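Local atomic coordinates of putative laminarinase (PDB entry 2W39), a protein that probably hydrolyses beta-1,3- and mixed-linkage beta-1,3/1,4-glucans such as laminarin and lichenin, as a secreted fungal beta-sandwich enzyme of glycoside hydrolase family 16. Residues His83-Gln94 and Asn286-Tyr297. Sequence-based numbering, arbitrary orientation.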
ATOM      1  N   HIS A  83      16.678   0.836   3.291  1.00  5.50           N
ATOM      2  CA  HIS A  83      16.109  -0.312   3.972  1.00  5.08           C
ATOM      3  C   HIS A  83      15.414  -1.206   2.965  1.00  4.84           C
ATOM      4  O   HIS A  83      15.223  -0.821   1.801  1.00  5.19           O
ATOM      5  CB  HIS A  83      15.099   0.121   5.052  1.00  5.28           C
ATOM      6  CG  HIS A  83      13.809   0.666   4.512  1.00  4.66           C
ATOM      7  ND1 HIS A  83      13.721   1.878   3.858  1.00  5.19           N
ATOM      8  CD2 HIS A  83      12.542   0.192   4.589  1.00  4.77           C
ATOM      9  CE1 HIS A  83      12.454   2.108   3.540  1.00  5.57           C
ATOM     10  NE2 HIS A  83      11.717   1.096   3.968  1.00  5.23           N
ATOM     11  N   VAL A  84      15.036  -2.392   3.452  1.00  4.79           N
ATOM     12  CA  VAL A  84      14.130  -3.273   2.719  1.00  4.97           C
ATOM     13  C   VAL A  84      12.925  -3.560   3.597  1.00  4.51           C
ATOM     14  O   VAL A  84      13.085  -3.873   4.780  1.00  5.46           O
ATOM     15  CB  VAL A  84      14.811  -4.613   2.331  1.00  4.96           C
ATOM     16  CG1 VAL A  84      13.867  -5.492   1.541  1.00  8.27           C
ATOM     17  CG2 VAL A  84      16.075  -4.351   1.520  1.00  6.18           C
ATOM     18  N   ALA A  85      11.722  -3.456   3.034  1.00  4.83           N
ATOM     19  CA  ALA A  85      10.485  -3.801   3.752  1.00  5.08           C
ATOM     20  C   ALA A  85       9.806  -4.939   3.007  1.00  4.75           C
ATOM     21  O   ALA A  85       9.641  -4.875   1.788  1.00  5.33           O
ATOM     22  CB  ALA A  85       9.542  -2.582   3.844  1.00  5.75           C
ATOM     23  N   VAL A  86       9.419  -5.977   3.748  1.00  4.50           N
ATOM     24  CA  VAL A  86       8.798  -7.162   3.163  1.00  5.06           C
ATOM     25  C   VAL A  86       7.440  -7.381   3.817  1.00  4.80           C
ATOM     26  O   VAL A  86       7.350  -7.494   5.042  1.00  5.32           O
ATOM     27  CB  VAL A  86       9.667  -8.427   3.348  1.00  5.76           C
ATOM     28  CG1 VAL A  86       9.021  -9.612   2.636  1.00  7.04           C
ATOM     29  CG2 VAL A  86      11.086  -8.177   2.816  1.00  7.38           C
ATOM     30  N   PHE A  87       6.404  -7.476   2.994  1.00  5.04           N
ATOM     31  CA  PHE A  87       5.010  -7.615   3.413  1.00  5.40           C
ATOM     32  C   PHE A  87       4.504  -8.978   2.963  1.00  5.11           C
ATOM     33  O   PHE A  87       4.449  -9.245   1.764  1.00  5.68           O
ATOM     34  CB  PHE A  87       4.124  -6.520   2.764  1.00  5.42           C
ATOM     35  CG  PHE A  87       4.537  -5.098   3.073  1.00  4.99           C
ATOM     36  CD1 PHE A  87       3.803  -4.326   3.967  1.00  5.91           C
ATOM     37  CD2 PHE A  87       5.646  -4.531   2.458  1.00  5.57           C
ATOM     38  CE1 PHE A  87       4.179  -3.005   4.243  1.00  6.30           C
ATOM     39  CE2 PHE A  87       6.031  -3.209   2.744  1.00  6.00           C
ATOM     40  CZ  PHE A  87       5.309  -2.452   3.641  1.00  6.36           C
ATOM     41  N   ASP A  88       4.153  -9.826   3.926  1.00  4.88           N
ATOM     42  CA  ASP A  88       3.583 -11.154   3.646  1.00  5.50           C
ATOM     43  C   ASP A  88       2.081 -11.000   3.846  1.00  4.96           C
ATOM     44  O   ASP A  88       1.616 -10.896   4.985  1.00  5.25           O
ATOM     45  CB  ASP A  88       4.202 -12.209   4.574  1.00  6.10           C
ATOM     46  CG  ASP A  88       3.687 -13.606   4.321  1.00  6.77           C
ATOM     47  OD1 ASP A  88       2.764 -13.788   3.515  1.00  7.59           O
ATOM     48  OD2 ASP A  88       4.217 -14.532   4.962  1.00  9.82           O
ATOM     49  N   VAL A  89       1.342 -10.926   2.739  1.00  5.31           N
ATOM     50  CA  VAL A  89      -0.053 -10.486   2.759  1.00  5.38           C
ATOM     51  C   VAL A  89      -0.956 -11.614   2.264  1.00  5.46           C
ATOM     52  O   VAL A  89      -0.850 -12.047   1.120  1.00  5.45           O
ATOM     53  CB  VAL A  89      -0.247  -9.255   1.862  1.00  5.47           C
ATOM     54  CG1 VAL A  89      -1.704  -8.808   1.905  1.00  6.01           C
ATOM     55  CG2 VAL A  89       0.690  -8.101   2.286  1.00  6.50           C
ATOM     56  N   ARG A  90      -1.836 -12.087   3.139  1.00  5.63           N
ATOM     57  CA  ARG A  90      -2.783 -13.154   2.801  1.00  6.19           C
ATOM     58  C   ARG A  90      -3.981 -12.617   2.010  1.00  5.98           C
ATOM     59  O   ARG A  90      -4.543 -13.332   1.183  1.00  6.53           O
ATOM     60  CB  ARG A  90      -3.281 -13.867   4.064  1.00  6.76           C
ATOM     61  CG  ARG A  90      -2.157 -14.474   4.894  1.00  8.26           C
ATOM     62  CD  ARG A  90      -2.743 -15.378   5.985  1.00  9.81           C
ATOM     63  NE  ARG A  90      -1.737 -15.890   6.919  1.00 10.97           N
ATOM     64  CZ  ARG A  90      -1.503 -15.403   8.131  1.00  9.55           C
ATOM     65  NH1 ARG A  90      -2.154 -14.344   8.590  1.00 10.38           N
ATOM     66  NH2 ARG A  90      -0.583 -15.981   8.894  1.00 10.56           N
ATOM     67  N   HIS A  91      -4.405 -11.385   2.308  1.00  5.22           N
ATOM     68  CA  HIS A  91      -5.638 -10.821   1.766  1.00  5.52           C
ATOM     69  C   HIS A  91      -5.497  -9.305   1.791  1.00  4.90           C
ATOM     70  O   HIS A  91      -4.935  -8.749   2.738  1.00  5.13           O
ATOM     71  CB  HIS A  91      -6.822 -11.248   2.644  1.00  5.70           C
ATOM     72  CG  HIS A  91      -8.177 -11.050   2.030  1.00  5.54           C
ATOM     73  ND1 HIS A  91      -8.881  -9.864   2.125  1.00  6.05           N
ATOM     74  CD2 HIS A  91      -8.981 -11.913   1.362  1.00  6.75           C
ATOM     75  CE1 HIS A  91     -10.062 -10.014   1.543  1.00  5.93           C
ATOM     76  NE2 HIS A  91     -10.143 -11.244   1.067  1.00  6.58           N
ATOM     77  N   MET A  92      -6.002  -8.640   0.757  1.00  4.75           N
ATOM     78  CA  MET A  92      -6.107  -7.181   0.763  1.00  4.82           C
ATOM     79  C   MET A  92      -7.568  -6.788   0.575  1.00  5.06           C
ATOM     80  O   MET A  92      -8.386  -7.582   0.098  1.00  5.52           O
ATOM     81  CB  MET A  92      -5.252  -6.538  -0.335  1.00  5.27           C
ATOM     82  CG  MET A  92      -5.790  -6.718  -1.752  1.00  5.97           C
ATOM     83  SD  MET A  92      -4.951  -5.702  -2.999  1.00  5.76           S
ATOM     84  CE  MET A  92      -3.312  -6.479  -3.030  1.00  6.28           C
ATOM     85  N   PRO A  93      -7.928  -5.562   0.967  1.00  5.15           N
ATOM     86  CA  PRO A  93      -9.337  -5.213   0.818  1.00  5.32           C
ATOM     87  C   PRO A  93      -9.830  -5.298  -0.608  1.00  5.61           C
ATOM     88  O   PRO A  93      -9.143  -4.899  -1.560  1.00  5.92           O
ATOM     89  CB  PRO A  93      -9.395  -3.768   1.322  1.00  5.53           C
ATOM     90  CG  PRO A  93      -8.250  -3.681   2.334  1.00  5.21           C
ATOM     91  CD  PRO A  93      -7.161  -4.537   1.701  1.00  5.23           C
ATOM     92  N   GLN A  94     -11.075  -5.743  -0.733  1.00  6.09           N
ATOM     93  CA  GLN A  94     -11.774  -5.711  -2.017  1.00  6.80           C
ATOM     94  C   GLN A  94     -13.191  -5.188  -1.826  1.00  6.66           C
ATOM     95  O   GLN A  94     -13.714  -5.164  -0.716  1.00  7.16           O
ATOM     96  CB  GLN A  94     -11.768  -7.080  -2.706  1.00  7.70           C
ATOM     97  CG  GLN A  94     -12.520  -8.147  -1.938  1.00  8.64           C
ATOM     98  CD  GLN A  94     -12.592  -9.446  -2.704  1.00  9.11           C
ATOM     99  OE1 GLN A  94     -11.581 -10.110  -2.934  1.00  8.68           O
ATOM    100  NE2 GLN A  94     -13.798  -9.824  -3.105  1.00 12.55           N
ATOM    101  N   ASN A 286     -15.540  -8.241   2.854  1.00  8.24           N
ATOM    102  CA  ASN A 286     -14.242  -8.647   2.315  1.00  8.52           C
ATOM    103  C   ASN A 286     -13.271  -7.493   2.135  1.00  6.88           C
ATOM    104  O   ASN A 286     -12.219  -7.655   1.527  1.00  6.94           O
ATOM    105  CB  ASN A 286     -14.412  -9.474   1.044  1.00 10.05           C
ATOM    106  CG  ASN A 286     -14.995 -10.850   1.341  1.00 13.44           C
ATOM    107  OD1 ASN A 286     -14.673 -11.461   2.366  1.00 16.90           O
ATOM    108  ND2 ASN A 286     -15.855 -11.335   0.457  1.00 17.58           N
ATOM    109  N   ALA A 287     -13.602  -6.352   2.731  1.00  6.45           N
ATOM    110  CA  ALA A 287     -12.729  -5.180   2.697  1.00  6.12           C
ATOM    111  C   ALA A 287     -11.779  -5.217   3.894  1.00  5.89           C
ATOM    112  O   ALA A 287     -11.869  -4.391   4.807  1.00  6.26           O
ATOM    113  CB  ALA A 287     -13.563  -3.910   2.677  1.00  6.56           C
ATOM    114  N   TYR A 288     -10.880  -6.201   3.879  1.00  5.67           N
ATOM    115  CA  TYR A 288      -9.910  -6.370   4.956  1.00  5.80           C
ATOM    116  C   TYR A 288      -8.532  -6.724   4.432  1.00  5.65           C
ATOM    117  O   TYR A 288      -8.386  -7.419   3.416  1.00  5.42           O
ATOM    118  CB  TYR A 288     -10.360  -7.434   5.987  1.00  6.45           C
ATOM    119  CG  TYR A 288     -10.446  -8.864   5.494  1.00  6.99           C
ATOM    120  CD1 TYR A 288      -9.380  -9.753   5.656  1.00  7.21           C
ATOM    121  CD2 TYR A 288     -11.618  -9.340   4.901  1.00  7.68           C
ATOM    122  CE1 TYR A 288      -9.478 -11.084   5.219  1.00  7.63           C
ATOM    123  CE2 TYR A 288     -11.711 -10.646   4.456  1.00  8.10           C
ATOM    124  CZ  TYR A 288     -10.641 -11.505   4.612  1.00  7.99           C
ATOM    125  OH  TYR A 288     -10.731 -12.805   4.176  1.00  9.75           O
ATOM    126  N   TRP A 289      -7.524  -6.228   5.141  1.00  5.09           N
ATOM    127  CA  TRP A 289      -6.173  -6.755   5.056  1.00  5.57           C
ATOM    128  C   TRP A 289      -6.058  -7.919   6.023  1.00  5.21           C
ATOM    129  O   TRP A 289      -6.538  -7.834   7.153  1.00  5.90           O
ATOM    130  CB  TRP A 289      -5.180  -5.692   5.523  1.00  5.24           C
ATOM    131  CG  TRP A 289      -4.980  -4.497   4.635  1.00  4.89           C
ATOM    132  CD1 TRP A 289      -5.545  -3.258   4.778  1.00  5.31           C
ATOM    133  CD2 TRP A 289      -4.102  -4.415   3.513  1.00  4.87           C
ATOM    134  NE1 TRP A 289      -5.088  -2.410   3.781  1.00  4.97           N
ATOM    135  CE2 TRP A 289      -4.184  -3.096   3.010  1.00  4.73           C
ATOM    136  CE3 TRP A 289      -3.244  -5.332   2.885  1.00  5.31           C
ATOM    137  CZ2 TRP A 289      -3.431  -2.667   1.912  1.00  5.32           C
ATOM    138  CZ3 TRP A 289      -2.510  -4.904   1.774  1.00  5.58           C
ATOM    139  CH2 TRP A 289      -2.610  -3.589   1.304  1.00  5.61           C
ATOM    140  N   ASP A 290      -5.377  -8.989   5.600  1.00  5.47           N
ATOM    141  CA  ASP A 290      -4.930 -10.062   6.501  1.00  5.76           C
ATOM    142  C   ASP A 290      -3.441 -10.177   6.226  1.00  5.87           C
ATOM    143  O   ASP A 290      -3.039 -10.578   5.117  1.00  6.09           O
ATOM    144  CB  ASP A 290      -5.689 -11.370   6.213  1.00  6.91           C
ATOM    145  CG  ASP A 290      -5.198 -12.547   7.047  1.00  8.34           C
ATOM    146  OD1 ASP A 290      -4.083 -12.510   7.583  1.00  8.92           O
ATOM    147  OD2 ASP A 290      -5.948 -13.553   7.135  1.00 13.12           O
ATOM    148  N   ILE A 291      -2.640  -9.757   7.199  1.00  5.62           N
ATOM    149  CA  ILE A 291      -1.195  -9.663   7.045  1.00  6.18           C
ATOM    150  C   ILE A 291      -0.537 -10.667   7.989  1.00  5.96           C
ATOM    151  O   ILE A 291      -0.837 -10.695   9.195  1.00  6.56           O
ATOM    152  CB  ILE A 291      -0.739  -8.221   7.315  1.00  7.30           C
ATOM    153  CG1 ILE A 291      -1.255  -7.323   6.174  1.00  7.85           C
ATOM    154  CG2 ILE A 291       0.786  -8.138   7.434  1.00  7.85           C
ATOM    155  CD1 ILE A 291      -1.260  -5.832   6.481  1.00  9.64           C
ATOM    156  N   ALA A 292       0.317 -11.517   7.424  1.00  5.87           N
ATOM    157  CA  ALA A 292       1.050 -12.519   8.194  1.00  6.39           C
ATOM    158  C   ALA A 292       2.270 -11.916   8.892  1.00  6.62           C
ATOM    159  O   ALA A 292       2.594 -12.304  10.028  1.00  7.29           O
ATOM    160  CB  ALA A 292       1.476 -13.683   7.278  1.00  7.15           C
ATOM    161  N   SER A 293       2.959 -10.991   8.218  1.00  6.09           N
ATOM    162  CA  SER A 293       4.118 -10.330   8.807  1.00  6.20           C
ATOM    163  C   SER A 293       4.492  -9.130   7.965  1.00  5.62           C
ATOM    164  O   SER A 293       4.223  -9.082   6.745  1.00  5.47           O
ATOM    165  CB  SER A 293       5.327 -11.273   8.897  1.00  7.10           C
ATOM    166  OG  SER A 293       5.709 -11.737   7.619  1.00  7.84           O
ATOM    167  N   VAL A 294       5.150  -8.176   8.619  1.00  5.86           N
ATOM    168  CA  VAL A 294       5.894  -7.119   7.929  1.00  5.72           C
ATOM    169  C   VAL A 294       7.267  -7.097   8.582  1.00  5.96           C
ATOM    170  O   VAL A 294       7.354  -7.018   9.812  1.00  6.28           O
ATOM    171  CB  VAL A 294       5.212  -5.740   8.002  1.00  5.57           C
ATOM    172  CG1 VAL A 294       6.094  -4.671   7.354  1.00  6.85           C
ATOM    173  CG2 VAL A 294       3.836  -5.779   7.323  1.00  6.58           C
ATOM    174  N   ARG A 295       8.323  -7.211   7.778  1.00  5.53           N
ATOM    175  CA  ARG A 295       9.683  -7.232   8.288  1.00  6.34           C
ATOM    176  C   ARG A 295      10.472  -6.148   7.599  1.00  5.95           C
ATOM    177  O   ARG A 295      10.345  -5.933   6.393  1.00  7.01           O
ATOM    178  CB  ARG A 295      10.330  -8.595   8.051  1.00  7.30           C
ATOM    179  CG  ARG A 295       9.606  -9.691   8.844  1.00  9.37           C
ATOM    180  CD  ARG A 295      10.268 -11.053   8.799  1.00 12.35           C
ATOM    181  NE  ARG A 295       9.512 -11.995   9.642  1.00 14.75           N
ATOM    182  CZ  ARG A 295       8.744 -12.988   9.190  1.00 14.78           C
ATOM    183  NH1 ARG A 295       8.631 -13.221   7.889  1.00 15.65           N
ATOM    184  NH2 ARG A 295       8.089 -13.763  10.048  1.00 17.06           N
ATOM    185  N   VAL A 296      11.294  -5.465   8.383  1.00  5.36           N
ATOM    186  CA  VAL A 296      12.147  -4.419   7.845  1.00  5.27           C
ATOM    187  C   VAL A 296      13.591  -4.799   8.124  1.00  5.14           C
ATOM    188  O   VAL A 296      13.903  -5.311   9.204  1.00  5.87           O
ATOM    189  CB  VAL A 296      11.830  -3.049   8.459  1.00  5.94           C
ATOM    190  CG1 VAL A 296      12.725  -1.976   7.831  1.00  8.19           C
ATOM    191  CG2 VAL A 296      10.350  -2.697   8.250  1.00  7.79           C
ATOM    192  N   TYR A 297      14.446  -4.536   7.140  1.00  5.19           N
ATOM    193  CA  TYR A 297      15.869  -4.839   7.199  1.00  5.62           C
ATOM    194  C   TYR A 297      16.634  -3.562   6.898  1.00  5.77           C
ATOM    195  O   TYR A 297      16.214  -2.736   6.089  1.00  5.72           O
ATOM    196  CB  TYR A 297      16.234  -5.874   6.131  1.00  5.72           C
ATOM    197  CG  TYR A 297      15.541  -7.201   6.305  1.00  5.78           C
ATOM    198  CD1 TYR A 297      14.219  -7.377   5.897  1.00  6.17           C
ATOM    199  CD2 TYR A 297      16.223  -8.288   6.840  1.00  6.75           C
ATOM    200  CE1 TYR A 297      13.591  -8.607   6.050  1.00  7.07           C
ATOM    201  CE2 TYR A 297      15.604  -9.513   6.990  1.00  6.99           C
ATOM    202  CZ  TYR A 297      14.281  -9.667   6.598  1.00  7.22           C
ATOM    203  OH  TYR A 297      13.647 -10.890   6.731  1.00  8.12           O
TER
HETATM  204  O   HOH W   1       7.214 -10.289   5.878  1.00 10.66           O
HETATM  205  O   HOH W   2       5.234 -14.310   7.445  1.00 16.25           O
HETATM  206  O   HOH W   3     -15.810  -6.620   0.312  1.00 12.06           O
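Arg90 and Asp290 meet where two antiparallel strands bend together, an example of how paired beta bulges let paired strands turn a corner while their backbone hydrogen bonding carries on around it. Arg90 NH1 lies 2.8 Å from Asp290 OD1, a salt bridge made in the guanidinium plane to the syn lone pair of the carboxylate. Ala292 CB sits over the centre of one guanidinium face. With an alanine here instead of Arg90, the Asp290 carboxylate would probably lose its charged mate and the Ala292 methyl its flat cover. In the backbone, Asp290 O accepts from both Arg90 N (2.8 Å) and His91 N (3.2 Å), which defines one classic bulge; the other puts Ala292 and Ser293 opposite Asp88.

Beyond the first bulge, the rings of His91 and Tyr288 form an offset stack, centroids 3.7 Å apart and planes at 3°. His91 CG stands anti to the backbone N (chi1 -165°), and the ring, laid over Tyr288, hydrogen-bonds through ND1 to Tyr288 O at 2.8 Å. On the other side of the sheet Pro93 CD rests over the five-membered ring of Trp289, 3.4 Å from its centroid. Past the second bulge, Val294 CG1 makes a CH-pi contact over one face of the Phe87 ring, displaced toward its rim, while a water joins Asp88 OD2 to Ser293 OG.

Outward, Arg203 forms a salt bridge with Asp88 OD1, and Trp289 NE1 is hydrogen-bonded to Asn250 O. Strand 83-89 runs between strand 288-297 and strand 185-191 in one sheet of the sandwich, with strand 51-55 flanking 288-297 beside Asp290 and helix 176-181 packed against Val89 and Met92.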